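Local coordinates for protein aerobactin synthase IucA (Klebsiella pneumoniae subsp. pneumoniae, PDB 5JM7) that probably catalyses an ATP-dependent condensation of citrate with hydroxylated, acetylated lysine during assembly of the siderophore aerobactin, at residues Ala16-Asn21 with Leu145-Ala150. Sequence-based numbering, arbitrary orientation.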
loop_
_atom_site.group_PDB
_atom_site.type_symbol
_atom_site.label_atom_id
_atom_site.label_comp_id
_atom_site.label_asym_id
_atom_site.label_seq_id
_atom_site.Cartn_x
_atom_site.Cartn_y
_atom_site.Cartn_z
ATOM N N ALA A 16 29.400 -4.698 28.468
ATOM C CA ALA A 16 30.733 -4.590 29.042
ATOM C C ALA A 16 31.579 -3.589 28.275
ATOM O O ALA A 16 32.307 -2.793 28.881
ATOM C CB ALA A 16 31.409 -5.957 29.045
ATOM N N GLN A 17 31.478 -3.597 26.939
ATOM C CA GLN A 17 32.333 -2.730 26.141
ATOM C C GLN A 17 32.063 -1.260 26.447
ATOM O O GLN A 17 32.997 -0.454 26.437
ATOM C CB GLN A 17 32.151 -3.025 24.653
ATOM C CG GLN A 17 33.256 -2.450 23.819
ATOM C CD GLN A 17 34.602 -3.095 24.147
ATOM O OE1 GLN A 17 34.782 -4.289 23.951
ATOM N NE2 GLN A 17 35.548 -2.296 24.673
ATOM N N CYS A 18 30.807 -0.910 26.782
ATOM C CA CYS A 18 30.477 0.458 27.189
ATOM C C CYS A 18 31.184 0.852 28.480
ATOM O O CYS A 18 31.662 1.983 28.613
ATOM C CB CYS A 18 28.974 0.603 27.403
ATOM S SG CYS A 18 27.998 0.355 25.969
ATOM N N PHE A 19 31.185 -0.040 29.473
ATOM C CA PHE A 19 31.846 0.258 30.737
ATOM C C PHE A 19 33.342 0.467 30.529
ATOM O O PHE A 19 33.924 1.390 31.105
ATOM C CB PHE A 19 31.596 -0.878 31.731
ATOM C CG PHE A 19 32.247 -0.684 33.071
ATOM C CD1 PHE A 19 31.577 -0.027 34.098
ATOM C CD2 PHE A 19 33.534 -1.159 33.313
ATOM C CE1 PHE A 19 32.170 0.143 35.341
ATOM C CE2 PHE A 19 34.148 -0.976 34.553
ATOM C CZ PHE A 19 33.468 -0.322 35.563
ATOM N N LEU A 20 33.976 -0.370 29.694
ATOM C CA LEU A 20 35.421 -0.278 29.488
ATOM C C LEU A 20 35.795 0.918 28.617
ATOM O O LEU A 20 36.737 1.642 28.934
ATOM C CB LEU A 20 35.939 -1.583 28.881
ATOM C CG LEU A 20 35.747 -2.723 29.885
ATOM C CD1 LEU A 20 35.987 -4.064 29.240
ATOM C CD2 LEU A 20 36.717 -2.520 31.092
ATOM N N ASN A 21 35.065 1.149 27.524
ATOM C CA ASN A 21 35.409 2.270 26.657
ATOM C C ASN A 21 35.216 3.594 27.385
ATOM O O ASN A 21 35.982 4.541 27.178
ATOM C CB ASN A 21 34.573 2.216 25.373
ATOM C CG ASN A 21 34.934 1.022 24.498
ATOM O OD1 ASN A 21 35.971 0.393 24.704
ATOM N ND2 ASN A 21 34.110 0.729 23.498
ATOM N N LEU A 145 17.259 0.090 18.995
ATOM C CA LEU A 145 18.313 0.520 19.913
ATOM C C LEU A 145 18.319 -0.368 21.151
ATOM O O LEU A 145 17.396 -0.305 21.970
ATOM C CB LEU A 145 18.100 1.979 20.312
ATOM C CG LEU A 145 19.149 2.525 21.284
ATOM C CD1 LEU A 145 20.514 2.570 20.605
ATOM C CD2 LEU A 145 18.758 3.899 21.815
ATOM N N LEU A 146 19.369 -1.176 21.306
ATOM C CA LEU A 146 19.497 -2.065 22.455
ATOM C C LEU A 146 20.381 -1.495 23.558
ATOM O O LEU A 146 20.085 -1.691 24.744
ATOM C CB LEU A 146 20.035 -3.427 22.011
ATOM C CG LEU A 146 19.091 -4.268 21.135
ATOM C CD1 LEU A 146 19.782 -5.540 20.666
ATOM C CD2 LEU A 146 17.799 -4.610 21.857
ATOM N N VAL A 147 21.452 -0.780 23.209
ATOM C CA VAL A 147 22.241 -0.015 24.174
ATOM C C VAL A 147 22.451 1.393 23.620
ATOM O O VAL A 147 23.017 1.564 22.531
ATOM C CB VAL A 147 23.580 -0.702 24.499
ATOM C CG1 VAL A 147 24.364 -1.018 23.215
ATOM C CG2 VAL A 147 24.422 0.202 25.415
ATOM N N GLY A 148 21.994 2.398 24.364
ATOM C CA GLY A 148 21.923 3.742 23.816
ATOM C C GLY A 148 23.061 4.688 24.154
ATOM O O GLY A 148 23.148 5.785 23.586
ATOM N N HIS A 149 23.934 4.291 25.078
ATOM C CA HIS A 149 25.031 5.147 25.528
ATOM C C HIS A 149 26.332 4.343 25.520
ATOM O O HIS A 149 26.627 3.611 26.474
ATOM C CB HIS A 149 24.734 5.727 26.909
ATOM C CG HIS A 149 23.523 6.611 26.943
ATOM N ND1 HIS A 149 23.484 7.845 26.326
ATOM C CD2 HIS A 149 22.308 6.438 27.517
ATOM C CE1 HIS A 149 22.301 8.398 26.524
ATOM N NE2 HIS A 149 21.567 7.563 27.241
ATOM N N ALA A 150 27.118 4.504 24.447
ATOM C CA ALA A 150 28.352 3.747 24.259
ATOM C C ALA A 150 29.460 4.126 25.237
ATOM O O ALA A 150 30.450 3.394 25.319
ATOM C CB ALA A 150 28.858 3.926 22.824
#
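Cys18, on the helix 14-25, meets the loop 145-150 at Val147 and Ala150, and this one cysteine supplies nearly all of the helix's share in the contact. Its SG stands anti to its own carbonyl carbon (chi1 -63°), which directs the sulfur at the loop, where it touches the CG2 methyl of Val147 at 3.6 Å. That methyl lies anti to the valine's backbone N and is the branch that meets the sulfur; CG1, between N and the carbonyl carbon, stays farther off. The carbonyl O of His149 is also 3.6 Å from Cys18 SG, while the imidazole of the same residue leads away from the helix.

Ala150 contributes through its backbone more than through its methyl. Cys18 CA and Ala150 CA are 4.9 Å apart, the closest such pair. The Ala150 carbonyl O receives a CA-H...O contact from Cys18 CA at 3.5 Å, with an angle of 144° at the hydrogen. The same oxygen lies 4.3 Å from Asn21 CB, one helical turn further on. The carbonyl end of the Asn21 amide is engaged within the helix: Gln17 NE2 donates to Asn21 OD1 at 2.7 Å, from above the carbonyl plane.

The helix thus packs lightly on a loop that leads from helix 138-142 towards helix 164-169. Gln17 OE1 accepts from the backbone N of Phe65 and Asn21 ND2 donates to the carbonyl O of His63, tying the helix to the start of strand 64-72 and the residue just before it, while Phe19 and Leu20 pack on helix 82-96 and Phe19 also reaches helix 101-124.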